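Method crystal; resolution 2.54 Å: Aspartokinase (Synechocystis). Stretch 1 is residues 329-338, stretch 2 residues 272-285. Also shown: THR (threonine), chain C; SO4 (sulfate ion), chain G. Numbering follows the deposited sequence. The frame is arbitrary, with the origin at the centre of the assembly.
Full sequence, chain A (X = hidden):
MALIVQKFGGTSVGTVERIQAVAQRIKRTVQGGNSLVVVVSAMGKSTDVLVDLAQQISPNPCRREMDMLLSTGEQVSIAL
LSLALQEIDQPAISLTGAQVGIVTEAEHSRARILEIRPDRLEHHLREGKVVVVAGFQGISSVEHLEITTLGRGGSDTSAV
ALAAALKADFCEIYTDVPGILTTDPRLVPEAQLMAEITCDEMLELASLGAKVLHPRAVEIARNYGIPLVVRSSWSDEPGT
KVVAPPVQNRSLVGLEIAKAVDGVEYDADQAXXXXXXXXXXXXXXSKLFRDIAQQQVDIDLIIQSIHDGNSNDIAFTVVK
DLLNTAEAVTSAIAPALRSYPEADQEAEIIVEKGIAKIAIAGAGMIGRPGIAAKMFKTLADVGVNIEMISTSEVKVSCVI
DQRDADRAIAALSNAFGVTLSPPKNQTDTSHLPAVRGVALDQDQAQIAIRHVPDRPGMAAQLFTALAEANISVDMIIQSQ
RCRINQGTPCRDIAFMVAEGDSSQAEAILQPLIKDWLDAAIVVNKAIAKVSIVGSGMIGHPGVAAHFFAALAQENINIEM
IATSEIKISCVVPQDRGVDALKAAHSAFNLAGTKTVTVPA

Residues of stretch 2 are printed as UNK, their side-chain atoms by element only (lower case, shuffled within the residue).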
# COMPACT_ATOMS: atom_id res chain seq x y z
N VAL A 329 52.26 -39.99 -14.60
CA VAL A 329 51.44 -40.79 -13.69
C VAL A 329 50.22 -41.35 -14.40
O VAL A 329 49.88 -42.52 -14.25
CB VAL A 329 50.94 -39.97 -12.50
CG1 VAL A 329 50.18 -40.88 -11.54
CG2 VAL A 329 52.11 -39.29 -11.80
N THR A 330 49.56 -40.49 -15.17
CA THR A 330 48.40 -40.90 -15.95
C THR A 330 48.80 -41.98 -16.96
O THR A 330 48.12 -43.00 -17.09
CB THR A 330 47.73 -39.69 -16.66
OG1 THR A 330 47.34 -38.71 -15.68
CG2 THR A 330 46.49 -40.14 -17.45
N SER A 331 49.92 -41.78 -17.65
CA SER A 331 50.42 -42.76 -18.61
C SER A 331 50.65 -44.13 -17.98
O SER A 331 50.61 -45.15 -18.68
CB SER A 331 51.70 -42.29 -19.30
OG SER A 331 51.42 -41.33 -20.31
N ALA A 332 50.85 -44.15 -16.67
CA ALA A 332 51.17 -45.40 -15.98
C ALA A 332 49.94 -46.14 -15.45
O ALA A 332 49.91 -47.36 -15.40
CB ALA A 332 52.18 -45.14 -14.87
N ILE A 333 48.93 -45.39 -15.04
CA ILE A 333 47.67 -45.99 -14.61
C ILE A 333 46.91 -46.57 -15.81
O ILE A 333 46.29 -47.64 -15.71
CB ILE A 333 46.76 -44.96 -13.95
CG1 ILE A 333 47.54 -44.13 -12.92
CG2 ILE A 333 45.57 -45.65 -13.30
CD1 ILE A 333 46.79 -42.91 -12.45
N ALA A 334 46.96 -45.86 -16.93
CA ALA A 334 46.17 -46.21 -18.11
C ALA A 334 46.12 -47.70 -18.49
O ALA A 334 45.03 -48.25 -18.65
CB ALA A 334 46.61 -45.35 -19.33
N PRO A 335 47.28 -48.35 -18.66
CA PRO A 335 47.24 -49.76 -19.07
C PRO A 335 46.36 -50.63 -18.17
O PRO A 335 45.73 -51.57 -18.64
CB PRO A 335 48.71 -50.19 -18.96
CG PRO A 335 49.47 -48.94 -19.20
CD PRO A 335 48.66 -47.84 -18.55
N ALA A 336 46.28 -50.29 -16.89
CA ALA A 336 45.42 -51.01 -15.95
C ALA A 336 43.93 -50.86 -16.25
O ALA A 336 43.12 -51.59 -15.68
CB ALA A 336 45.72 -50.59 -14.52
N LEU A 337 43.56 -49.91 -17.11
CA LEU A 337 42.15 -49.73 -17.47
C LEU A 337 41.79 -50.44 -18.78
O LEU A 337 40.69 -50.27 -19.30
CB LEU A 337 41.82 -48.24 -17.60
CG LEU A 337 41.36 -47.35 -16.43
CD1 LEU A 337 41.58 -47.97 -15.07
CD2 LEU A 337 42.02 -45.97 -16.52
N ARG A 338 42.71 -51.24 -19.30
CA ARG A 338 42.52 -51.88 -20.62
C ARG A 338 42.14 -53.37 -20.58
O ARG A 338 42.14 -54.01 -19.54
CB ARG A 338 43.78 -51.69 -21.48
CG ARG A 338 44.26 -50.25 -21.59
CD ARG A 338 45.38 -50.13 -22.60
NE ARG A 338 45.81 -48.74 -22.78
CZ ARG A 338 47.08 -48.32 -22.71
NH1 ARG A 338 48.08 -49.16 -22.44
NH2 ARG A 338 47.35 -47.04 -22.90
N UNK A 272 46.27 -29.23 -19.79
CA UNK A 272 45.32 -30.34 -19.86
C UNK A 272 45.99 -31.71 -19.98
O UNK A 272 46.91 -31.93 -20.79
c UNK A 272 43.26 -31.21 -21.14
c UNK A 272 42.58 -31.19 -22.49
c UNK A 272 44.34 -30.13 -21.02
c UNK A 272 43.51 -31.68 -23.58
n UNK A 272 42.83 -31.80 -24.92
N UNK A 273 45.53 -32.64 -19.15
CA UNK A 273 45.73 -34.05 -19.39
C UNK A 273 44.37 -34.70 -19.66
O UNK A 273 43.42 -34.49 -18.91
c UNK A 273 47.71 -34.09 -17.82
c UNK A 273 46.39 -34.76 -18.19
c UNK A 273 46.61 -36.20 -18.53
N UNK A 274 44.27 -35.47 -20.73
CA UNK A 274 43.04 -36.22 -20.99
C UNK A 274 43.35 -37.70 -21.20
O UNK A 274 44.32 -38.06 -21.88
c UNK A 274 42.30 -35.63 -22.20
N UNK A 275 42.54 -38.55 -20.57
CA UNK A 275 42.51 -39.98 -20.87
C UNK A 275 41.35 -40.26 -21.81
O UNK A 275 40.20 -40.08 -21.44
c UNK A 275 43.11 -42.56 -18.05
c UNK A 275 43.49 -41.69 -19.23
c UNK A 275 42.32 -40.78 -19.60
c UNK A 275 43.90 -42.55 -20.44
N UNK A 276 41.66 -40.69 -23.03
CA UNK A 276 40.65 -40.94 -24.05
C UNK A 276 40.20 -42.39 -24.09
O UNK A 276 40.99 -43.30 -23.85
c UNK A 276 42.48 -39.09 -26.94
c UNK A 276 40.68 -38.14 -25.47
c UNK A 276 41.23 -40.58 -25.42
c UNK A 276 41.79 -39.18 -25.60
N UNK A 277 38.92 -42.59 -24.41
CA UNK A 277 38.37 -43.91 -24.70
C UNK A 277 38.63 -44.92 -23.59
O UNK A 277 39.10 -46.04 -23.85
c UNK A 277 38.04 -45.53 -26.64
n UNK A 277 38.76 -46.94 -30.59
n UNK A 277 36.68 -47.87 -30.50
c UNK A 277 38.90 -44.44 -26.03
n UNK A 277 37.41 -46.57 -28.76
c UNK A 277 37.62 -47.13 -29.95
c UNK A 277 38.38 -45.73 -28.09
N UNK A 278 38.35 -44.52 -22.37
CA UNK A 278 38.48 -45.40 -21.22
C UNK A 278 37.13 -46.13 -21.08
O UNK A 278 36.13 -45.68 -21.63
c UNK A 278 39.77 -45.30 -19.04
c UNK A 278 38.85 -44.55 -19.97
c UNK A 278 37.61 -44.10 -19.23
N UNK A 279 37.10 -47.27 -20.37
CA UNK A 279 35.83 -48.00 -20.24
C UNK A 279 34.78 -47.24 -19.43
O UNK A 279 35.11 -46.65 -18.39
c UNK A 279 37.70 -49.45 -19.75
c UNK A 279 38.24 -48.04 -19.83
c UNK A 279 36.23 -49.30 -19.52
N UNK A 280 33.53 -47.26 -19.88
CA UNK A 280 32.47 -46.56 -19.16
C UNK A 280 31.78 -47.45 -18.14
O UNK A 280 30.67 -47.92 -18.36
o UNK A 280 30.51 -44.80 -18.27
c UNK A 280 31.42 -46.01 -20.14
c UNK A 280 30.30 -45.26 -19.42
o UNK A 280 29.22 -45.12 -20.01
N UNK A 281 32.45 -47.66 -17.01
CA UNK A 281 31.91 -48.49 -15.95
C UNK A 281 32.36 -47.94 -14.60
O UNK A 281 33.34 -47.21 -14.53
n UNK A 281 35.84 -51.60 -15.97
c UNK A 281 36.58 -52.10 -16.95
n UNK A 281 37.90 -52.10 -16.84
n UNK A 281 36.01 -52.60 -18.04
c UNK A 281 32.41 -49.93 -16.11
c UNK A 281 33.93 -50.06 -16.09
c UNK A 281 34.38 -51.51 -15.98
N UNK A 282 31.65 -48.30 -13.52
CA UNK A 282 32.06 -47.87 -12.18
C UNK A 282 33.52 -48.23 -11.87
O UNK A 282 33.98 -49.31 -12.23
c UNK A 282 30.44 -49.13 -13.47
c UNK A 282 31.11 -48.64 -11.26
c UNK A 282 29.92 -48.89 -12.09
N UNK A 283 34.22 -47.32 -11.21
CA UNK A 283 35.57 -47.58 -10.75
C UNK A 283 36.67 -46.91 -11.54
O UNK A 283 37.77 -46.70 -11.03
N UNK A 284 36.39 -46.56 -12.79
CA UNK A 284 37.40 -45.98 -13.65
C UNK A 284 37.90 -44.63 -13.13
O UNK A 284 39.09 -44.46 -12.85
c UNK A 284 36.43 -47.17 -15.61
c UNK A 284 36.91 -45.84 -15.09
c UNK A 284 38.02 -45.30 -15.96
N UNK A 285 36.99 -43.66 -12.97
CA UNK A 285 37.42 -42.34 -12.51
C UNK A 285 38.04 -42.46 -11.14
O UNK A 285 39.07 -41.84 -10.87
c UNK A 285 36.26 -41.34 -12.50
N THR C . 31.84 -44.24 -15.74
CA THR C . 33.21 -44.22 -15.21
C THR C . 33.22 -44.30 -13.68
O THR C . 32.16 -44.32 -13.04
CB THR C . 34.00 -42.98 -15.68
OG1 THR C . 33.36 -41.78 -15.20
CG2 THR C . 34.04 -42.95 -17.20
OXT THR C . 34.30 -44.39 -13.08
S SO4 G . 33.93 -47.95 -27.88
O1 SO4 G . 33.33 -46.71 -28.27
O2 SO4 G . 34.85 -47.94 -26.76
O3 SO4 G . 32.81 -48.78 -27.49
O4 SO4 G . 34.74 -48.38 -28.98
O HOH W 1 40.60 -53.67 -17.28
O HOH W 2 38.79 -52.82 -19.79

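Position 272 carries four carbons in a row ending in nitrogen, out of reach of stretch 1: Lys272. Position 273 has one carbon bearing two more; its CA-to-CB bond points toward stretch 1, and a methyl lies 3.9 Å from Thr330 OG1. This is Val273, and that methyl is CG1. Position 274, with one carbon pointing away, is Ala274.

At 275, four carbons fork at the second, which distinguishes leucine from isoleucine. The branching carbon lies 3.8 Å from Thr330 CG2, one terminal carbon 4.1 Å from Ala334 CB and the other 3.9 Å from Leu337 CD2, so one side chain touches Thr330, Ala334 and Leu337. This is Leu275, and the three atoms are CG, CD2 and CD1 in that order. Position 276 has the same four-carbon fork but no contact, as expected for alternation along a strand: Leu276.

Position 277 shows three carbons, a nitrogen, then a carbon carrying two nitrogens, out of reach of stretch 1: Arg277. The chain turns a corner here (phi/psi 54/49), and the guanidinium meets the sulfate near its plane, with NH2 donating to SO4 O4 at 2.5 Å and NE giving a weak bond to the same oxygen.

Position 278 has one carbon bearing two, one of them 3.4 Å from Leu337 CD2: Val278, through CG2. At 279, three carbons close a ring onto the backbone N, and a ring carbon lies 3.1 Å from Leu337 O: Pro279, through CG. Position 280 has two carbons, the second carrying two oxygens: Asp280, whose OD1 accepts from the bound threonine N at 2.9 Å.

Position 281 has three carbons, a nitrogen, then a carbon carrying two nitrogens, one of them 4.1 Å from Leu337 O: Arg281, through NH2. Water 2 bridges Arg281 NH2 and Leu337 O at 3.2 Å from each. Position 282, another three-carbon ring, is Pro282. Position 283 has no side chain; at phi/psi 106/-23 a CB would jam against the preceding carbonyl O, consistent with Gly283, within the type II turn and at the helix N-cap.

Position 284 has one carbon bearing two, with a methyl 3.9 Å from Leu337 CG: Val284, through CG1. Position 285 has a single carbon pointing away: Ala285, whose N donates to threonine OXT at 2.8 Å.

The contact buries 378 Å² with no direct hydrogen bond between the stretches. Leu337 is its centre: 115 Å² of it is covered, and its side chain packs against Leu275, Val278, Pro279 and Val284. Thr330 reaches Val273 and Leu275, and Ala334 adds a contact to Leu275. At the polar margin, beside water 2, water 1 donates to Arg338 O at 2.8 Å and accepts a weak bond from Arg281 NH2 at 3.2 Å.

Stretch 2, residues 272-285: KVALLRVPDRPGVA
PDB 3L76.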